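Local atomic coordinates of galactokinase (Bifidobacterium longum subsp. infantis ATCC 15697 = JCM 1222 = DSM 20088, PDB entry 6TEQ), a protein that probably phosphorylates galactose at the expense of ATP, as a galactokinase of the GHMP kinase family, and binds 2-deoxy-2-fluoro-galactose in its sugar pocket. Residues A[145-150]-A[190-195]; A[166-171]-A[409-414]. All blocks are in the same frame, centred on the assembly; numbering follows the deposited sequence.

Contact 1: A[145-150]-A[190-195]; sequences MTCSTA and LDQNAS. With GAF (2-deoxy-2-fluoro-alpha-D-galactopyranose), chain M.
C147 carries most of the van der Waals packing between helix 145-150 and helix 190-195. Its SG lies against the aliphatic base of Q192, 3.7 Å from Q192 CA and as near to Q192 CB, while C147 CB comes within 3.9 Å of S195 OG. The thiol swings beside its own backbone N (chi1 -68°), which lays the sulfur over the Q192 turn. A small, polarisable side chain suits this place, since C147 CA and Q192 CA are 6.5 Å apart and leave room for little more between the backbones. T146 adds a looser touch, its OG1 4.4 Å from Q192 CG.

Hydrogen bonding is kept within each side of the contact or directed elsewhere. T146 OG1 bonds back to the carbonyl of S142, one turn earlier, so this buried hydroxyl is satisfied within its own helix. S195 turns its OG anti to the backbone N (chi1 -171°), and that hydroxyl bonds to the carbonyl of P38.

Contacts with the sugar belong to the first turn of helix 190-195, where L190 and D191 are neighbouring pocket residues. D191 OD2 lies 3.2 Å from the fluorine F2 of the bound 2-deoxy-2-fluoro-alpha-D-galactopyranose, and D191 touches the beta anomer too. Its OD1 forms a salt bridge with R40, another pocket residue, which should help to fix the carboxylate.

Both helices lie in the N-terminal family region of the GHMP kinases, the second opening with those sugar-pocket residues, and their axes cross at -48°. Helix 165-183 touches both, with A175 on T146 and I176 on Q192; strand 33-42 backs L190, A194 and S195, and strands 125-131 and 54-70 pack on S148 and T149.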
loop_
_atom_site.group_PDB
_atom_site.type_symbol
_atom_site.label_atom_id
_atom_site.label_comp_id
_atom_site.label_asym_id
_atom_site.label_seq_id
_atom_site.Cartn_x
_atom_site.Cartn_y
_atom_site.Cartn_z
ATOM N N MET A 145 -3.876 -1.961 -8.978
ATOM C CA MET A 145 -3.893 -2.465 -10.382
ATOM C C MET A 145 -3.567 -3.967 -10.400
ATOM O O MET A 145 -4.227 -4.733 -11.147
ATOM C CB MET A 145 -2.901 -1.686 -11.245
ATOM C CG MET A 145 -2.822 -2.188 -12.662
ATOM S SD MET A 145 -2.039 -1.019 -13.721
ATOM C CE MET A 145 -3.299 0.237 -13.920
ATOM N N THR A 146 -2.543 -4.385 -9.714
ATOM C CA THR A 146 -2.118 -5.805 -9.764
ATOM C C THR A 146 -3.158 -6.678 -9.077
ATOM O O THR A 146 -3.417 -7.779 -9.574
ATOM C CB THR A 146 -0.701 -6.050 -9.221
ATOM O OG1 THR A 146 -0.682 -5.603 -7.833
ATOM C CG2 THR A 146 0.363 -5.391 -10.056
ATOM N N CYS A 147 -3.722 -6.271 -7.955
ATOM C CA CYS A 147 -4.684 -7.096 -7.214
ATOM C C CYS A 147 -6.042 -7.163 -7.923
ATOM O O CYS A 147 -6.647 -8.278 -7.945
ATOM C CB CYS A 147 -4.790 -6.608 -5.764
ATOM S SG CYS A 147 -3.267 -6.925 -4.855
ATOM N N SER A 148 -6.465 -6.069 -8.555
ATOM C CA SER A 148 -7.762 -6.121 -9.312
ATOM C C SER A 148 -7.578 -7.089 -10.484
ATOM O O SER A 148 -8.456 -7.876 -10.721
ATOM C CB SER A 148 -8.196 -4.790 -9.820
ATOM O OG SER A 148 -7.252 -4.155 -10.651
ATOM N N THR A 149 -6.410 -7.061 -11.117
ATOM C CA THR A 149 -6.138 -7.954 -12.288
ATOM C C THR A 149 -6.080 -9.404 -11.780
ATOM O O THR A 149 -6.627 -10.260 -12.442
ATOM C CB THR A 149 -4.834 -7.575 -12.960
ATOM O OG1 THR A 149 -4.823 -6.211 -13.371
ATOM C CG2 THR A 149 -4.567 -8.423 -14.181
ATOM N N ALA A 150 -5.430 -9.653 -10.656
ATOM C CA ALA A 150 -5.249 -11.028 -10.116
ATOM C C ALA A 150 -6.625 -11.561 -9.766
ATOM O O ALA A 150 -6.927 -12.702 -10.082
ATOM C CB ALA A 150 -4.345 -11.012 -8.886
ATOM N N LEU A 190 2.944 -5.571 1.929
ATOM C CA LEU A 190 2.019 -4.712 2.706
ATOM C C LEU A 190 0.777 -4.384 1.867
ATOM O O LEU A 190 -0.393 -4.563 2.320
ATOM C CB LEU A 190 2.774 -3.415 3.054
ATOM C CG LEU A 190 2.037 -2.337 3.853
ATOM C CD1 LEU A 190 2.883 -1.066 3.941
ATOM C CD2 LEU A 190 0.699 -2.021 3.239
ATOM N N ASP A 191 1.026 -3.849 0.682
ATOM C CA ASP A 191 0.004 -3.150 -0.074
ATOM C C ASP A 191 -0.994 -4.157 -0.645
ATOM O O ASP A 191 -2.243 -3.884 -0.682
ATOM C CB ASP A 191 0.596 -2.329 -1.205
ATOM C CG ASP A 191 1.653 -1.318 -0.839
ATOM O OD1 ASP A 191 1.808 -1.059 0.380
ATOM O OD2 ASP A 191 2.143 -0.721 -1.812
ATOM N N GLN A 192 -0.489 -5.297 -1.094
ATOM C CA GLN A 192 -1.278 -6.318 -1.782
ATOM C C GLN A 192 -2.096 -7.090 -0.732
ATOM O O GLN A 192 -3.318 -7.397 -0.974
ATOM C CB GLN A 192 -0.361 -7.250 -2.560
ATOM C CG GLN A 192 0.448 -6.534 -3.648
ATOM C CD GLN A 192 1.743 -5.902 -3.171
ATOM O OE1 GLN A 192 2.076 -5.863 -1.960
ATOM N NE2 GLN A 192 2.500 -5.393 -4.130
ATOM N N ASN A 193 -1.567 -7.323 0.440
ATOM C CA ASN A 193 -2.334 -7.906 1.548
ATOM C C ASN A 193 -3.438 -6.978 1.939
ATOM O O ASN A 193 -4.619 -7.440 2.147
ATOM C CB ASN A 193 -1.391 -8.287 2.724
ATOM C CG ASN A 193 -0.692 -9.616 2.531
ATOM O OD1 ASN A 193 -1.292 -10.639 2.814
ATOM N ND2 ASN A 193 0.512 -9.627 1.982
ATOM N N ALA A 194 -3.180 -5.674 2.055
ATOM C CA ALA A 194 -4.248 -4.697 2.392
ATOM C C ALA A 194 -5.325 -4.768 1.344
ATOM O O ALA A 194 -6.503 -4.883 1.678
ATOM C CB ALA A 194 -3.693 -3.310 2.500
ATOM N N SER A 195 -4.957 -4.690 0.080
ATOM C CA SER A 195 -5.923 -4.486 -1.011
ATOM C C SER A 195 -6.843 -5.707 -1.087
ATOM O O SER A 195 -8.019 -5.576 -1.448
ATOM C CB SER A 195 -5.161 -4.254 -2.325
ATOM O OG SER A 195 -6.034 -3.855 -3.341
HETATM C C1 GAF M . 6.078 0.650 -0.089
HETATM C C2 GAF M . 6.049 -0.837 -0.369
HETATM F F2 GAF M . 5.334 -1.055 -1.500
HETATM C C3 GAF M . 5.445 -1.619 0.779
HETATM O O3 GAF M . 5.686 -2.978 0.590
HETATM C C4 GAF M . 6.099 -1.220 2.135
HETATM O O4 GAF M . 7.443 -1.664 2.266
HETATM C C5 GAF M . 6.027 0.262 2.283
HETATM O O5 GAF M . 6.670 0.884 1.197
HETATM C C6 GAF M . 6.656 0.773 3.563
HETATM O O6 GAF M . 5.974 0.274 4.713
HETATM O O1 GAF M . 4.715 1.030 -0.149
#

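Contact 2: A[166-171]-A[409-414]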
loop_
_atom_site.group_PDB
_atom_site.type_symbol
_atom_site.label_atom_id
_atom_site.label_comp_id
_atom_site.label_asym_id
_atom_site.label_seq_id
_atom_site.Cartn_x
_atom_site.Cartn_y
_atom_site.Cartn_z
ATOM N N ALA A 166 -7.613 -17.120 2.593
ATOM C CA ALA A 166 -6.367 -17.901 2.428
ATOM C C ALA A 166 -6.071 -18.085 0.937
ATOM O O ALA A 166 -4.896 -17.981 0.548
ATOM C CB ALA A 166 -6.505 -19.217 3.142
ATOM N N GLY A 167 -7.089 -18.338 0.122
ATOM C CA GLY A 167 -6.919 -18.467 -1.331
ATOM C C GLY A 167 -6.331 -17.172 -1.905
ATOM O O GLY A 167 -5.449 -17.200 -2.759
ATOM N N ARG A 168 -6.810 -16.043 -1.403
ATOM C CA ARG A 168 -6.351 -14.775 -1.986
ATOM C C ARG A 168 -4.842 -14.594 -1.793
ATOM O O ARG A 168 -4.240 -13.854 -2.578
ATOM C CB ARG A 168 -7.141 -13.586 -1.450
ATOM C CG ARG A 168 -8.500 -13.509 -2.075
ATOM C CD ARG A 168 -9.182 -12.257 -1.581
ATOM N NE ARG A 168 -10.441 -12.087 -2.241
ATOM C CZ ARG A 168 -11.094 -10.960 -2.341
ATOM N NH1 ARG A 168 -10.705 -9.887 -1.678
ATOM N NH2 ARG A 168 -12.246 -10.943 -2.957
ATOM N N VAL A 169 -4.203 -15.284 -0.827
ATOM C CA VAL A 169 -2.740 -15.159 -0.686
ATOM C C VAL A 169 -2.022 -15.633 -1.965
ATOM O O VAL A 169 -0.967 -15.097 -2.323
ATOM C CB VAL A 169 -2.290 -15.867 0.610
ATOM C CG1 VAL A 169 -0.776 -15.975 0.644
ATOM C CG2 VAL A 169 -2.874 -15.121 1.822
ATOM N N THR A 170 -2.542 -16.656 -2.628
ATOM C CA THR A 170 -1.957 -17.076 -3.919
ATOM C C THR A 170 -1.970 -15.904 -4.911
ATOM O O THR A 170 -0.993 -15.669 -5.623
ATOM C CB THR A 170 -2.699 -18.306 -4.421
ATOM O OG1 THR A 170 -2.367 -19.386 -3.509
ATOM C CG2 THR A 170 -2.295 -18.668 -5.832
ATOM N N LEU A 171 -3.078 -15.182 -4.972
ATOM C CA LEU A 171 -3.261 -14.046 -5.912
ATOM C C LEU A 171 -2.412 -12.855 -5.485
ATOM O O LEU A 171 -1.792 -12.256 -6.335
ATOM C CB LEU A 171 -4.724 -13.680 -5.936
ATOM C CG LEU A 171 -5.656 -14.804 -6.363
ATOM C CD1 LEU A 171 -7.059 -14.360 -6.405
ATOM C CD2 LEU A 171 -5.262 -15.468 -7.641
ATOM N N ALA A 409 -12.259 0.613 4.542
ATOM C CA ALA A 409 -13.185 0.145 3.499
ATOM C C ALA A 409 -12.888 -1.307 3.136
ATOM O O ALA A 409 -12.003 -1.948 3.701
ATOM C CB ALA A 409 -13.101 1.083 2.307
ATOM N N ALA A 410 -13.757 -1.858 2.284
ATOM C CA ALA A 410 -13.711 -3.260 1.850
ATOM C C ALA A 410 -12.543 -3.529 0.916
ATOM O O ALA A 410 -11.980 -2.597 0.251
ATOM C CB ALA A 410 -15.047 -3.575 1.181
ATOM N N SER A 411 -12.154 -4.797 0.900
ATOM C CA SER A 411 -11.056 -5.275 0.055
ATOM C C SER A 411 -11.559 -5.423 -1.391
ATOM O O SER A 411 -12.720 -5.079 -1.721
ATOM C CB SER A 411 -10.519 -6.592 0.578
ATOM O OG SER A 411 -11.519 -7.609 0.409
ATOM N N ALA A 412 -10.724 -5.975 -2.222
ATOM C CA ALA A 412 -10.999 -6.240 -3.654
ATOM C C ALA A 412 -12.266 -7.094 -3.769
ATOM O O ALA A 412 -12.508 -7.975 -2.932
ATOM C CB ALA A 412 -9.828 -6.886 -4.302
ATOM N N SER A 413 -12.982 -6.936 -4.843
ATOM C CA SER A 413 -14.220 -7.703 -5.066
ATOM C C SER A 413 -14.588 -7.669 -6.530
ATOM O O SER A 413 -14.138 -6.749 -7.273
ATOM C CB SER A 413 -15.354 -7.215 -4.228
ATOM O OG SER A 413 -15.764 -5.934 -4.600
ATOM N N ARG A 414 -15.426 -8.607 -6.908
ATOM C CA ARG A 414 -16.141 -8.483 -8.187
ATOM C C ARG A 414 -17.207 -7.407 -8.023
ATOM O O ARG A 414 -17.885 -7.342 -6.982
ATOM C CB ARG A 414 -16.834 -9.774 -8.656
ATOM C CG ARG A 414 -17.344 -9.611 -10.084
ATOM C CD ARG A 414 -17.559 -10.978 -10.642
ATOM N NE ARG A 414 -18.770 -11.519 -10.070
ATOM C CZ ARG A 414 -19.075 -12.838 -10.040
ATOM N NH1 ARG A 414 -18.229 -13.754 -10.469
ATOM N NH2 ARG A 414 -20.212 -13.253 -9.531
#
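R168 spans the gap between helix 165-183 and the stretch leading into strand 413-417, and both terminal nitrogens of its guanidinium grip the carbonyl oxygen of A412. The bonds measure 2.9 Å from NH1 to A412 O and 3.0 Å from NH2 to A412 O. The oxygen sits at the end of the guanidinium, in its plane, whereas both nitrogens approach from one face of the carbonyl plane, NH2 standing 45° above it. A long side chain suits the span: the R168 and A412 CA atoms are 9.9 Å apart, and the chain runs extended from CG to NE (chi2 -176°).

This end-on, two-nitrogen donation to one main-chain oxygen ties helix 165-183 to the loop before strand 413-417, the antiparallel partner of strand 33-42 in the GHMP kinase fold. R168 NE and NH1 also reach the carbonyls of G162 and M196. A412, buried, tucks its small methyl against L151 of helix 141-156.

Away from this point the contact thins. S411 OG lies 3.2 Å from R168 NH1 and also hydrogen-bonds to a glycerol, probably from the crystallisation liquor, and exposed R414 carries its charge away to D155.

How the contacts relate
From the N terminus, helix 141-156 supplies the first half of contact 1 and helix 165-183 the first half of contact 2. Helix 190-197 then closes contact 1 over a loop of 39 residues, while contact 2 waits another two hundred or so for the chain to return at 409-414. The segments alternate, so the two loops cross. Their centres lie 8 Å apart, and the two meet directly: S195 O is 2.8 Å from A412 N, a probable hydrogen bond, and A150 CB packs on L171 O. Together they join three successive helices of the family's N-terminal region to the loop that leads into the last strand.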